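Local coordinates for protein membrane-bound lytic murein transglycosylase A (Burkholderia pseudomallei, PDB 6QK4) that probably cleaves the beta-1,4 linkage between MurNAc and GlcNAc in peptidoglycan as an exolytic transglycosylase, leaving a 1,6-anhydro bond on the MurNAc, at residues A[181-186]-A[242-247]; A[113-118]-A[175-180]; A[123-128]-A[156-161]; A[260-265]-A[306-311]; A[105-110]-A[324-329]. One frame throughout, in Å; residues are numbered along the deposited sequence.

Interactions 1, 2 and 3 cluster on one side of the chain's centre, their centres about 10 to 13 Å apart, and touch one another: probable backbone hydrogen bonds link Met183 with Val175, Phe242 with Tyr126 and Ser114 with Trp157. All are strand pairings, antiparallel in 1 and 3, parallel in 2. Interaction 2 is the outermost, its centre about 24 Å from that of the chain, and has the salt bridge; interaction 3 relies on aromatic and aliphatic overlap. Interaction 5, its centre about 6 Å from the chain's, shares strand 101-114 with interaction 2 and joins it to segment 324-329. Interaction 4, a polar, water-assisted turn, meets interaction 5 through Asp307 and Tyr106. Every contact mixes buried with more exposed residues.

Interaction 1: residues A[181-186]-A[242-247]; sequences TVMRVG and FREMPS
Straight amide bonds define this antiparallel pairing: Gly186 N donates to Arg243 O at 2.8 Å, nearly along the C=O axis, and Arg243 N returns a bond to Gly186 O at 2.9 Å. Farther along, Met245 N reaches Arg184 O at 2.9 Å from above the carbonyl plane. Val185 and Glu244 lie between as a non-hydrogen-bonded pair. The methyl CE of Met183, at the end of a fully extended chain with CG anti to the backbone N (chi1 -178°), presses on Glu244 CB at 3.3 Å, the two side chains crossing at about a right angle. Val185 CG2 meets Phe242 CD1 obliquely at 3.9 Å, while Gly186 O sits at the ring edge. Because Gly186 has no side chain, Met245, bent at chi2 and chi3, can lay its SD 4.0 Å from Gly186 CA. Water 1 prolongs the pairing, accepting from Arg184 N and donating to Met245 O. Strand 182-190 thus lies between 240-244 and 173-177, the latter bonded through Met183 to Val175 and Val185 to Gly173. Phe242 N is also hydrogen-bonded to Tyr126 O, and Leu155 together with Leu167 of helix 161-170 packs against Val185 and Phe242.

Interaction 2: residues A[113-118]-A[175-180]; sequences GSRVRR and VVLDDG
The backbone contact is a single parallel bridge between Gly113 and Leu177. Gly113 N donates to Val176 O at 2.9 Å, from above the carbonyl plane, whereas the bond from Asp178 N to Gly113 O is bent to 126° and weak; the pairing therefore loosens as strand 173-177 ends. The missing side chain of Gly113 leaves room for Val175 CG1, which packs beside its backbone N.

Charged groups dominate beyond the bridge. Arg118 and Asp178 reach tip to tip, with NH1 of Arg118 only 2.4 Å from OD2 of Asp178, a very short salt bridge whose guanidinium and carboxylate planes are turned 52° apart. Arg118 gets there by a bend at chi3, and Asp178 by holding CG in the crowded position between its backbone N and carbonyl carbon. Ser114 OG lies over one face of the guanidinium, toward its rim, and donates to Val116 O at 3.1 Å, in the carbonyl plane on a lone pair. This bond fixes the hydroxyl within the loop.

Water 2 joins the two segments, accepting from Arg115 N and donating to Asp178 OD1 at 2.4 Å.

Van der Waals contact comes from Leu177, whose CD1 lies 3.6 Å from NE of the extended Arg115, the two side chains crossing at about a right angle.

Gly180 N closes a turn onto Leu177 O at 3.0 Å. This turn belongs to the beta-hairpin joining antiparallel strands 173-177 and 182-190, set beside parallel strand 101-114 within the MltA-specific insert domain.

Interaction 3: residues A[123-128]-A[156-161]; sequences YALYRW and VWVDDP
Tyr123 lays one ring face against the pyrrolidine of Pro161, the two lying side by side and pointing the same way. Pro161 CD stands 3.7 Å from the centroid of the Tyr123 ring, only 11° off its normal, a CH-pi contact over the centre. A second CH-pi contact occupies the opposite side of the strand pair: Ala124 CB sits 3.9 Å from the centroid of the Trp157 six-membered ring. That same methyl also rests over the rim of one face of Tyr126. On the Tyr123 side, Leu125 CD1 meets Val156 CG1 at 3.7 Å, and the Leu125 side chain crosses that of Val158 at about a right angle. The backbone register is antiparallel. Val158 N donates to Tyr123 O at 2.8 Å and is almost perfectly straight (177°); the return bond from Tyr123 N to Val158 O is longer, 3.2 Å, though in the carbonyl plane. Leu125 N, a donor to Val156 O, lies nearly along that C=O axis. Asp160 N is buried with no partner in the model, while OD1 of the same N-cap residue accepts from Glu163 N of helix 161-170. Strand 154-158 has strand 123-126 along one edge and strand 101-114 along the other, joined through Trp157 and Ser114, while Leu125 and Val158 pack on Ala164 of the helix.

Interaction 4: residues A[260-265]-A[306-311]; sequences VGALGV and QDVGTA
Asp307 OD1 takes two backbone donors. Ala262 N approaches it at 3.0 Å from above the carboxylate plane, 52° out of it, and Val308 N adds a weak bond from within its own segment. The other oxygen, OD2, is bonded to Tyr106 OH, so both carboxylate oxygens have partners and the rotation of the group is fixed from two directions. Gln306 O is also served twice: water 3 donates to it at 2.8 Å, and Leu263 N makes a long, weak bond at 3.4 Å. The second proton of water 3 goes to Val265 O at 2.7 Å, while the water accepts weakly from Gly261 N; it thereby ties the turn to Gln306. Within the type I turn Gly261-Gly264, Gly264 N closes onto Gly261 O at 2.9 Å. The amide end of Gln306 is engaged elsewhere, with OE1 bonded to Ser272 OG, and NE2 to Asn51 OD1 and Ala47 O. Apolar contact is slight: Leu263 and Gln306 cross obliquely, CD2 of the first 3.7 Å from CG of the second, and Ala262 CB meets Val308 CG2 at 4.0 Å. The turn lies beside Gln306 and Asp307 of strand 298-307, where Gln306 bonds to Ile273 of parallel strand 272-274, and Leu263 and Val265 pack on helix 44-55.

Interaction 5: residues A[105-110]-A[324-329]; sequences GYYEPL and LGDDAG
Leu324 runs side by side with Glu108, its CD2 pressed 3.3 Å from Glu108 CB, while its other branch, CD1, touches Leu110 CD1 at 4.0 Å. At Gly325 the chain turns into the helix, at a positive phi of 98°. Its N donates to Glu108 O at 3.0 Å, straight and in the carbonyl plane, which, with the bond between Glu108 and Gly323, forms the parallel bridge of Glu108 with Leu324. Gly325, the N-cap residue, also accepts from Gly329 N through its O. Asp326 works through water: OD1 receives water 4, which lies 2.5 Å from Tyr107 OH, and water 5, which accepts from Leu110 N at 2.9 Å, lies within hydrogen-bonding distance of OD1. OD2 is salt-bridged to Lys219; this, with the helix start, would favour the charged carboxylate. Ala328 CB then meets Tyr107 CB at 4.1 Å. Gly329 closes the contact, its CA sitting 3.3 Å from the centroid of the Tyr107 ring and 12° off the normal, an approach so close because no side chain intervenes. Pro109 CD lies over the opposite ring face, toward the rim. The pattern is strand-turn-helix: strand 317-324 pairs with strand 101-114, then leads into helix 326-334, bringing the 3D domain against the MltA-specific insert domain.

Interaction 1: residues A[181-186]-A[242-247]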
# COMPACT_ATOMS: atom_id res chain seq x y z
N THR A 181 -19.14 6.92 -10.72
CA THR A 181 -17.83 7.51 -10.98
C THR A 181 -16.93 7.36 -9.75
O THR A 181 -17.37 6.90 -8.69
CB THR A 181 -17.98 8.99 -11.37
OG1 THR A 181 -16.76 9.45 -11.95
CG2 THR A 181 -18.30 9.84 -10.19
N VAL A 182 -15.65 7.74 -9.90
CA VAL A 182 -14.66 7.59 -8.82
C VAL A 182 -13.98 8.93 -8.62
O VAL A 182 -13.64 9.61 -9.59
CB VAL A 182 -13.64 6.48 -9.15
CG1 VAL A 182 -12.49 6.48 -8.13
CG2 VAL A 182 -14.31 5.16 -9.15
N MET A 183 -13.81 9.34 -7.37
CA MET A 183 -13.12 10.58 -7.07
C MET A 183 -11.83 10.25 -6.34
O MET A 183 -11.88 9.63 -5.27
CB MET A 183 -14.00 11.47 -6.20
CG MET A 183 -13.36 12.76 -5.89
SD MET A 183 -14.25 13.70 -4.65
CE MET A 183 -13.09 14.99 -4.53
N ARG A 184 -10.69 10.68 -6.88
CA ARG A 184 -9.43 10.54 -6.14
C ARG A 184 -9.19 11.79 -5.28
O ARG A 184 -9.37 12.91 -5.74
CB ARG A 184 -8.25 10.31 -7.09
CG ARG A 184 -8.53 9.14 -7.99
CD ARG A 184 -7.36 8.18 -8.21
NE ARG A 184 -7.80 6.89 -8.79
CZ ARG A 184 -8.56 6.75 -9.87
NH1 ARG A 184 -8.98 7.81 -10.56
NH2 ARG A 184 -8.90 5.54 -10.30
N VAL A 185 -8.82 11.58 -4.03
CA VAL A 185 -8.54 12.69 -3.14
C VAL A 185 -7.10 12.58 -2.69
O VAL A 185 -6.58 11.47 -2.55
CB VAL A 185 -9.48 12.71 -1.93
CG1 VAL A 185 -10.94 12.85 -2.36
CG2 VAL A 185 -9.28 11.48 -1.03
N GLY A 186 -6.45 13.73 -2.51
CA GLY A 186 -5.09 13.80 -2.01
C GLY A 186 -4.95 14.85 -0.93
O GLY A 186 -5.95 15.43 -0.48
N PHE A 242 -8.45 17.77 2.38
CA PHE A 242 -8.25 17.06 1.13
C PHE A 242 -8.42 17.99 -0.07
O PHE A 242 -9.10 19.02 0.00
CB PHE A 242 -9.25 15.90 0.99
CG PHE A 242 -9.06 14.85 2.03
CD1 PHE A 242 -8.09 13.87 1.85
CD2 PHE A 242 -9.82 14.85 3.18
CE1 PHE A 242 -7.88 12.88 2.86
CE2 PHE A 242 -9.64 13.87 4.19
CZ PHE A 242 -8.68 12.90 4.03
N ARG A 243 -7.82 17.58 -1.18
CA ARG A 243 -8.04 18.18 -2.47
C ARG A 243 -8.45 17.07 -3.44
O ARG A 243 -8.00 15.93 -3.31
CB ARG A 243 -6.77 18.93 -2.94
CG ARG A 243 -5.85 18.17 -3.88
CD ARG A 243 -4.57 18.98 -4.17
NE ARG A 243 -3.61 18.27 -5.04
CZ ARG A 243 -2.47 17.73 -4.61
NH1 ARG A 243 -2.15 17.79 -3.32
NH2 ARG A 243 -1.66 17.11 -5.46
N GLU A 244 -9.37 17.40 -4.36
CA GLU A 244 -9.69 16.49 -5.46
C GLU A 244 -8.56 16.48 -6.46
O GLU A 244 -8.03 17.53 -6.84
CB GLU A 244 -10.97 16.91 -6.18
CG GLU A 244 -11.30 15.99 -7.38
CD GLU A 244 -12.78 16.01 -7.78
OE1 GLU A 244 -13.49 16.97 -7.44
OE2 GLU A 244 -13.24 15.03 -8.41
N MET A 245 -8.20 15.26 -6.91
CA MET A 245 -7.11 14.97 -7.80
C MET A 245 -7.59 14.90 -9.25
O MET A 245 -8.76 14.58 -9.52
CB MET A 245 -6.44 13.65 -7.41
CG MET A 245 -5.79 13.64 -6.03
SD MET A 245 -4.60 14.99 -5.79
CE MET A 245 -3.14 14.29 -6.60
N PRO A 246 -6.70 15.21 -10.19
CA PRO A 246 -7.08 15.18 -11.61
C PRO A 246 -7.50 13.79 -12.07
O PRO A 246 -6.83 12.79 -11.79
CB PRO A 246 -5.79 15.63 -12.32
CG PRO A 246 -5.05 16.41 -11.28
CD PRO A 246 -5.35 15.76 -9.98
N SER A 247 -8.61 13.75 -12.80
CA SER A 247 -9.15 12.50 -13.34
C SER A 247 -8.24 11.91 -14.41
O SER A 247 -7.86 10.74 -14.32
CB SER A 247 -10.54 12.74 -13.91
OG SER A 247 -11.23 13.70 -13.12
O HOH W 1 -10.73 12.46 -9.19

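Interaction 2: residues A[113-118]-A[175-180]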
# COMPACT_ATOMS: atom_id res chain seq x y z
N GLY A 113 -19.00 7.04 -1.31
CA GLY A 113 -19.58 8.32 -1.01
C GLY A 113 -20.52 8.82 -2.08
O GLY A 113 -20.89 8.09 -3.02
N SER A 114 -20.91 10.08 -1.92
CA SER A 114 -21.80 10.79 -2.83
C SER A 114 -21.36 12.24 -2.82
O SER A 114 -20.89 12.75 -1.80
CB SER A 114 -23.27 10.70 -2.36
OG SER A 114 -24.12 11.46 -3.24
N ARG A 115 -21.62 12.95 -3.93
CA ARG A 115 -21.37 14.39 -3.96
C ARG A 115 -22.41 15.18 -3.18
O ARG A 115 -22.18 16.36 -2.87
CB ARG A 115 -21.31 14.86 -5.42
CG ARG A 115 -20.21 14.19 -6.27
CD ARG A 115 -20.15 14.76 -7.70
NE ARG A 115 -19.00 14.22 -8.43
CZ ARG A 115 -17.78 14.74 -8.40
NH1 ARG A 115 -17.52 15.84 -7.70
NH2 ARG A 115 -16.79 14.15 -9.06
N VAL A 116 -23.54 14.58 -2.81
CA VAL A 116 -24.50 15.29 -1.98
C VAL A 116 -24.76 14.44 -0.74
O VAL A 116 -24.62 13.21 -0.77
CB VAL A 116 -25.81 15.62 -2.71
CG1 VAL A 116 -25.52 16.20 -4.07
CG2 VAL A 116 -26.68 14.38 -2.83
N ARG A 117 -25.10 15.10 0.36
CA ARG A 117 -25.47 14.39 1.57
C ARG A 117 -26.82 13.71 1.38
O ARG A 117 -27.80 14.37 1.03
CB ARG A 117 -25.48 15.34 2.75
CG ARG A 117 -25.92 14.63 4.02
CD ARG A 117 -25.80 15.45 5.27
NE ARG A 117 -26.96 16.32 5.43
CZ ARG A 117 -28.08 16.00 6.10
NH1 ARG A 117 -28.19 14.83 6.71
NH2 ARG A 117 -29.08 16.88 6.18
N ARG A 118 -26.88 12.38 1.58
CA ARG A 118 -28.09 11.63 1.24
C ARG A 118 -27.91 10.20 1.70
O ARG A 118 -26.80 9.68 1.70
CB ARG A 118 -28.35 11.63 -0.28
CG ARG A 118 -27.31 10.80 -1.04
CD ARG A 118 -27.70 10.37 -2.44
NE ARG A 118 -27.63 11.49 -3.37
CZ ARG A 118 -27.48 11.38 -4.68
NH1 ARG A 118 -27.38 10.18 -5.25
NH2 ARG A 118 -27.44 12.48 -5.43
N VAL A 175 -12.59 7.53 -3.63
CA VAL A 175 -13.98 7.47 -3.16
C VAL A 175 -14.84 6.99 -4.33
O VAL A 175 -14.92 7.65 -5.37
CB VAL A 175 -14.46 8.84 -2.66
CG1 VAL A 175 -15.89 8.70 -2.10
CG2 VAL A 175 -13.52 9.34 -1.55
N VAL A 176 -15.45 5.82 -4.16
CA VAL A 176 -16.38 5.30 -5.16
C VAL A 176 -17.71 6.01 -4.92
O VAL A 176 -18.29 5.86 -3.84
CB VAL A 176 -16.54 3.79 -5.03
CG1 VAL A 176 -17.62 3.30 -5.96
CG2 VAL A 176 -15.20 3.11 -5.34
N LEU A 177 -18.17 6.80 -5.89
CA LEU A 177 -19.37 7.62 -5.71
C LEU A 177 -20.62 6.91 -6.22
O LEU A 177 -20.55 6.07 -7.13
CB LEU A 177 -19.26 8.96 -6.43
CG LEU A 177 -18.12 9.88 -5.99
CD1 LEU A 177 -17.98 11.05 -6.96
CD2 LEU A 177 -18.36 10.38 -4.58
N ASP A 178 -21.77 7.31 -5.68
CA ASP A 178 -23.02 6.63 -6.01
C ASP A 178 -23.47 6.93 -7.43
O ASP A 178 -24.35 6.24 -7.94
CB ASP A 178 -24.13 6.97 -5.01
CG ASP A 178 -24.53 8.45 -5.04
OD1 ASP A 178 -23.81 9.28 -5.64
OD2 ASP A 178 -25.57 8.78 -4.44
N ASP A 179 -22.90 7.99 -8.04
CA ASP A 179 -22.79 8.19 -9.48
C ASP A 179 -22.63 6.91 -10.27
O ASP A 179 -23.38 6.63 -11.21
CB ASP A 179 -21.53 9.01 -9.80
CG ASP A 179 -21.81 10.45 -9.99
OD1 ASP A 179 -20.95 11.15 -10.57
OD2 ASP A 179 -22.88 10.89 -9.56
N GLY A 180 -21.62 6.14 -9.89
CA GLY A 180 -20.92 5.26 -10.80
C GLY A 180 -19.59 5.80 -11.27
O GLY A 180 -18.98 5.20 -12.15
O HOH W 2 -22.67 11.36 -6.18

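Interaction 3: residues A[123-128]-A[156-161]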
# COMPACT_ATOMS: atom_id res chain seq x y z
N TYR A 123 -21.14 11.70 6.26
CA TYR A 123 -19.92 12.11 6.95
C TYR A 123 -19.00 12.79 5.94
O TYR A 123 -18.54 12.12 5.03
CB TYR A 123 -19.22 10.90 7.57
CG TYR A 123 -20.17 10.12 8.42
CD1 TYR A 123 -20.42 10.50 9.72
CD2 TYR A 123 -20.84 9.00 7.93
CE1 TYR A 123 -21.29 9.79 10.51
CE2 TYR A 123 -21.76 8.30 8.72
CZ TYR A 123 -21.95 8.69 10.00
OH TYR A 123 -22.83 7.98 10.80
N ALA A 124 -18.72 14.07 6.13
CA ALA A 124 -18.03 14.84 5.09
C ALA A 124 -16.51 14.69 5.14
O ALA A 124 -15.93 14.63 6.23
CB ALA A 124 -18.35 16.33 5.23
N LEU A 125 -15.89 14.66 3.97
CA LEU A 125 -14.49 15.06 3.82
C LEU A 125 -14.47 16.56 3.46
O LEU A 125 -15.31 17.03 2.70
CB LEU A 125 -13.80 14.23 2.72
CG LEU A 125 -13.97 12.71 2.82
CD1 LEU A 125 -13.18 11.99 1.67
CD2 LEU A 125 -13.54 12.24 4.20
N TYR A 126 -13.47 17.29 3.96
CA TYR A 126 -13.43 18.74 3.79
C TYR A 126 -12.22 19.22 3.01
O TYR A 126 -11.11 18.70 3.19
CB TYR A 126 -13.40 19.43 5.14
CG TYR A 126 -14.61 19.18 5.95
CD1 TYR A 126 -15.72 20.04 5.85
CD2 TYR A 126 -14.67 18.12 6.83
CE1 TYR A 126 -16.85 19.83 6.61
CE2 TYR A 126 -15.81 17.91 7.58
CZ TYR A 126 -16.89 18.76 7.45
OH TYR A 126 -18.01 18.50 8.20
N ARG A 127 -12.43 20.20 2.11
CA ARG A 127 -11.32 20.95 1.54
C ARG A 127 -10.74 21.91 2.58
O ARG A 127 -11.34 22.17 3.63
CB ARG A 127 -11.75 21.79 0.34
CG ARG A 127 -12.46 21.04 -0.73
CD ARG A 127 -12.93 22.00 -1.84
NE ARG A 127 -14.36 21.86 -2.08
CZ ARG A 127 -14.89 21.29 -3.17
NH1 ARG A 127 -14.12 20.80 -4.13
NH2 ARG A 127 -16.21 21.21 -3.29
N TRP A 128 -9.58 22.47 2.26
CA TRP A 128 -9.06 23.54 3.10
C TRP A 128 -10.10 24.67 3.16
O TRP A 128 -10.65 25.06 2.13
CB TRP A 128 -7.71 24.04 2.56
CG TRP A 128 -7.09 25.10 3.43
CD1 TRP A 128 -7.24 26.45 3.30
CD2 TRP A 128 -6.24 24.89 4.58
NE1 TRP A 128 -6.53 27.10 4.28
CE2 TRP A 128 -5.92 26.17 5.08
CE3 TRP A 128 -5.73 23.76 5.22
CZ2 TRP A 128 -5.09 26.35 6.19
CZ3 TRP A 128 -4.91 23.94 6.32
CH2 TRP A 128 -4.60 25.24 6.80
N VAL A 156 -16.99 15.99 -0.39
CA VAL A 156 -17.77 14.81 -0.74
C VAL A 156 -18.25 14.20 0.57
O VAL A 156 -17.70 14.49 1.65
CB VAL A 156 -16.90 13.83 -1.57
CG1 VAL A 156 -15.73 13.29 -0.72
CG2 VAL A 156 -17.70 12.70 -2.14
N TRP A 157 -19.28 13.35 0.50
CA TRP A 157 -19.87 12.74 1.69
C TRP A 157 -19.70 11.22 1.66
O TRP A 157 -20.11 10.57 0.70
CB TRP A 157 -21.36 13.10 1.79
CG TRP A 157 -21.58 14.57 1.85
CD1 TRP A 157 -21.61 15.46 0.79
CD2 TRP A 157 -21.78 15.33 3.02
NE1 TRP A 157 -21.83 16.74 1.26
CE2 TRP A 157 -21.94 16.69 2.63
CE3 TRP A 157 -21.85 15.01 4.39
CZ2 TRP A 157 -22.16 17.70 3.55
CZ3 TRP A 157 -22.07 16.02 5.30
CH2 TRP A 157 -22.22 17.35 4.88
N VAL A 158 -19.15 10.64 2.74
CA VAL A 158 -18.91 9.20 2.72
C VAL A 158 -19.78 8.47 3.75
O VAL A 158 -20.55 9.06 4.51
CB VAL A 158 -17.39 8.89 2.89
CG1 VAL A 158 -16.57 9.57 1.81
CG2 VAL A 158 -16.85 9.34 4.31
N ASP A 159 -19.60 7.14 3.75
CA ASP A 159 -20.40 6.06 4.31
C ASP A 159 -20.19 5.86 5.79
O ASP A 159 -21.06 5.32 6.49
CB ASP A 159 -19.92 4.75 3.64
CG ASP A 159 -21.01 3.98 3.12
OD1 ASP A 159 -22.15 4.47 3.27
OD2 ASP A 159 -20.76 2.89 2.61
N ASP A 160 -19.00 6.22 6.28
CA ASP A 160 -18.55 5.70 7.55
C ASP A 160 -17.58 6.72 8.16
O ASP A 160 -16.66 7.17 7.45
CB ASP A 160 -17.85 4.36 7.33
CG ASP A 160 -17.52 3.67 8.62
OD1 ASP A 160 -16.64 4.17 9.33
OD2 ASP A 160 -18.18 2.66 8.92
N PRO A 161 -17.73 7.07 9.43
CA PRO A 161 -16.87 8.12 10.02
C PRO A 161 -15.51 7.54 10.41
O PRO A 161 -14.52 8.28 10.43
CB PRO A 161 -17.68 8.61 11.23
CG PRO A 161 -18.49 7.43 11.64
CD PRO A 161 -18.84 6.70 10.33

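Interaction 4: residues A[260-265]-A[306-311]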
# COMPACT_ATOMS: atom_id res chain seq x y z
N VAL A 260 -2.11 4.81 -9.60
CA VAL A 260 -0.91 4.90 -10.44
C VAL A 260 0.26 5.26 -9.55
O VAL A 260 0.17 6.20 -8.75
CB VAL A 260 -1.08 5.95 -11.55
CG1 VAL A 260 0.23 6.16 -12.30
CG2 VAL A 260 -2.11 5.48 -12.55
N GLY A 261 1.36 4.54 -9.70
CA GLY A 261 2.56 4.76 -8.93
C GLY A 261 3.61 5.51 -9.72
O GLY A 261 3.35 6.07 -10.80
N ALA A 262 4.84 5.48 -9.21
CA ALA A 262 5.91 6.33 -9.76
C ALA A 262 6.36 5.85 -11.14
O ALA A 262 6.93 6.62 -11.94
CB ALA A 262 7.11 6.34 -8.81
N LEU A 263 6.17 4.56 -11.43
CA LEU A 263 6.48 4.05 -12.75
C LEU A 263 5.47 4.55 -13.80
O LEU A 263 5.76 4.54 -15.00
CB LEU A 263 6.59 2.50 -12.69
CG LEU A 263 6.85 1.78 -14.06
CD1 LEU A 263 8.21 2.18 -14.72
CD2 LEU A 263 6.84 0.23 -13.86
N GLY A 264 4.35 5.09 -13.38
CA GLY A 264 3.36 5.57 -14.30
C GLY A 264 2.29 4.58 -14.66
O GLY A 264 1.48 4.89 -15.55
N VAL A 265 2.23 3.44 -13.98
CA VAL A 265 1.26 2.40 -14.31
C VAL A 265 0.45 2.09 -13.07
O VAL A 265 0.96 2.21 -11.96
CB VAL A 265 1.94 1.13 -14.88
CG1 VAL A 265 2.67 1.51 -16.14
CG2 VAL A 265 2.92 0.50 -13.89
N GLN A 306 7.54 -0.84 -8.80
CA GLN A 306 6.70 0.02 -9.62
C GLN A 306 6.34 1.26 -8.85
O GLN A 306 5.47 2.01 -9.33
CB GLN A 306 5.44 -0.71 -10.11
CG GLN A 306 5.84 -1.97 -11.00
CD GLN A 306 4.64 -2.72 -11.58
OE1 GLN A 306 3.62 -2.93 -10.90
NE2 GLN A 306 4.84 -3.29 -12.77
N ASP A 307 6.99 1.51 -7.71
CA ASP A 307 6.61 2.70 -6.95
C ASP A 307 7.81 3.09 -6.10
O ASP A 307 8.77 2.35 -5.98
CB ASP A 307 5.34 2.44 -6.09
CG ASP A 307 4.51 3.75 -5.79
OD1 ASP A 307 4.90 4.86 -6.24
OD2 ASP A 307 3.47 3.62 -5.07
N VAL A 308 7.74 4.29 -5.50
CA VAL A 308 8.74 4.75 -4.54
C VAL A 308 7.98 5.36 -3.37
O VAL A 308 6.76 5.58 -3.44
CB VAL A 308 9.70 5.80 -5.16
CG1 VAL A 308 10.36 5.28 -6.47
CG2 VAL A 308 8.99 7.09 -5.41
N GLY A 309 8.69 5.65 -2.28
CA GLY A 309 8.06 6.29 -1.14
C GLY A 309 9.04 7.04 -0.28
O GLY A 309 10.21 6.68 -0.18
N THR A 310 8.54 8.09 0.40
CA THR A 310 9.48 8.92 1.13
C THR A 310 10.10 8.17 2.32
O THR A 310 11.25 8.46 2.68
CB THR A 310 8.78 10.20 1.59
OG1 THR A 310 7.69 9.82 2.42
CG2 THR A 310 8.21 10.92 0.44
N ALA A 311 9.43 7.14 2.86
CA ALA A 311 10.02 6.37 3.93
C ALA A 311 10.85 5.18 3.46
O ALA A 311 11.46 4.50 4.31
CB ALA A 311 8.91 5.86 4.83
O HOH W 3 3.50 2.74 -11.20

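Interaction 5: residues A[105-110]-A[324-329]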
# COMPACT_ATOMS: atom_id res chain seq x y z
N GLY A 105 4.34 -2.40 4.61
CA GLY A 105 3.21 -2.51 3.69
C GLY A 105 2.43 -1.22 3.53
O GLY A 105 2.48 -0.34 4.38
N TYR A 106 1.77 -1.08 2.36
CA TYR A 106 0.88 0.07 2.15
C TYR A 106 -0.34 -0.38 1.37
O TYR A 106 -0.43 -1.54 0.90
CB TYR A 106 1.59 1.23 1.45
CG TYR A 106 2.03 1.09 0.01
CD1 TYR A 106 3.00 0.14 -0.40
CD2 TYR A 106 1.54 1.99 -0.97
CE1 TYR A 106 3.42 0.14 -1.74
CE2 TYR A 106 1.99 2.01 -2.26
CZ TYR A 106 2.91 1.04 -2.64
OH TYR A 106 3.35 1.08 -3.94
N TYR A 107 -1.32 0.52 1.28
CA TYR A 107 -2.60 0.20 0.65
C TYR A 107 -3.19 1.48 0.12
O TYR A 107 -2.67 2.59 0.37
CB TYR A 107 -3.57 -0.48 1.64
CG TYR A 107 -4.23 0.48 2.61
CD1 TYR A 107 -3.49 1.12 3.58
CD2 TYR A 107 -5.60 0.69 2.57
CE1 TYR A 107 -4.11 1.95 4.53
CE2 TYR A 107 -6.24 1.52 3.50
CZ TYR A 107 -5.48 2.15 4.45
OH TYR A 107 -6.11 2.94 5.38
N GLU A 108 -4.28 1.33 -0.63
CA GLU A 108 -5.03 2.50 -1.07
C GLU A 108 -6.40 2.51 -0.42
O GLU A 108 -7.18 1.57 -0.62
CB GLU A 108 -5.16 2.46 -2.58
CG GLU A 108 -6.09 3.57 -3.07
CD GLU A 108 -5.35 4.86 -3.34
OE1 GLU A 108 -4.32 5.12 -2.65
OE2 GLU A 108 -5.80 5.61 -4.25
N PRO A 109 -6.74 3.49 0.43
CA PRO A 109 -8.07 3.50 1.04
C PRO A 109 -9.15 3.57 -0.04
O PRO A 109 -8.97 4.23 -1.07
CB PRO A 109 -8.07 4.79 1.88
CG PRO A 109 -6.65 5.08 2.21
CD PRO A 109 -5.88 4.59 0.92
N LEU A 110 -10.24 2.85 0.19
CA LEU A 110 -11.35 2.87 -0.77
C LEU A 110 -12.61 3.12 0.03
O LEU A 110 -13.01 2.29 0.86
CB LEU A 110 -11.43 1.57 -1.57
CG LEU A 110 -12.67 1.55 -2.48
CD1 LEU A 110 -12.31 1.27 -3.89
CD2 LEU A 110 -13.60 0.50 -1.94
N LEU A 324 -6.50 -2.50 -2.32
CA LEU A 324 -7.49 -1.47 -2.02
C LEU A 324 -8.38 -1.90 -0.87
O LEU A 324 -8.80 -3.06 -0.79
CB LEU A 324 -8.43 -1.18 -3.20
CG LEU A 324 -7.85 -0.78 -4.55
CD1 LEU A 324 -8.97 -0.35 -5.49
CD2 LEU A 324 -6.90 0.33 -4.39
N GLY A 325 -8.72 -0.95 -0.00
CA GLY A 325 -9.73 -1.20 1.00
C GLY A 325 -9.18 -1.57 2.37
O GLY A 325 -7.97 -1.67 2.59
N ASP A 326 -10.11 -1.78 3.32
CA ASP A 326 -9.68 -1.82 4.71
C ASP A 326 -9.06 -3.13 5.13
O ASP A 326 -8.22 -3.14 6.04
CB ASP A 326 -10.84 -1.45 5.64
CG ASP A 326 -11.06 0.05 5.63
OD1 ASP A 326 -10.07 0.75 5.25
OD2 ASP A 326 -12.18 0.51 5.94
N ASP A 327 -9.39 -4.25 4.50
CA ASP A 327 -8.65 -5.46 4.84
C ASP A 327 -7.19 -5.35 4.38
O ASP A 327 -6.25 -5.73 5.12
CB ASP A 327 -9.36 -6.66 4.21
CG ASP A 327 -8.64 -7.99 4.48
OD1 ASP A 327 -8.33 -8.34 5.64
OD2 ASP A 327 -8.39 -8.70 3.50
N ALA A 328 -6.98 -4.81 3.17
CA ALA A 328 -5.61 -4.53 2.70
C ALA A 328 -4.91 -3.57 3.65
O ALA A 328 -3.74 -3.77 4.01
CB ALA A 328 -5.64 -3.95 1.27
N GLY A 329 -5.63 -2.54 4.13
CA GLY A 329 -5.00 -1.62 5.06
C GLY A 329 -4.63 -2.22 6.42
O GLY A 329 -3.66 -1.78 7.07
O HOH W 4 -8.61 3.22 5.15
O HOH W 5 -10.34 1.66 2.80
O HOH W 6 -12.40 2.71 4.24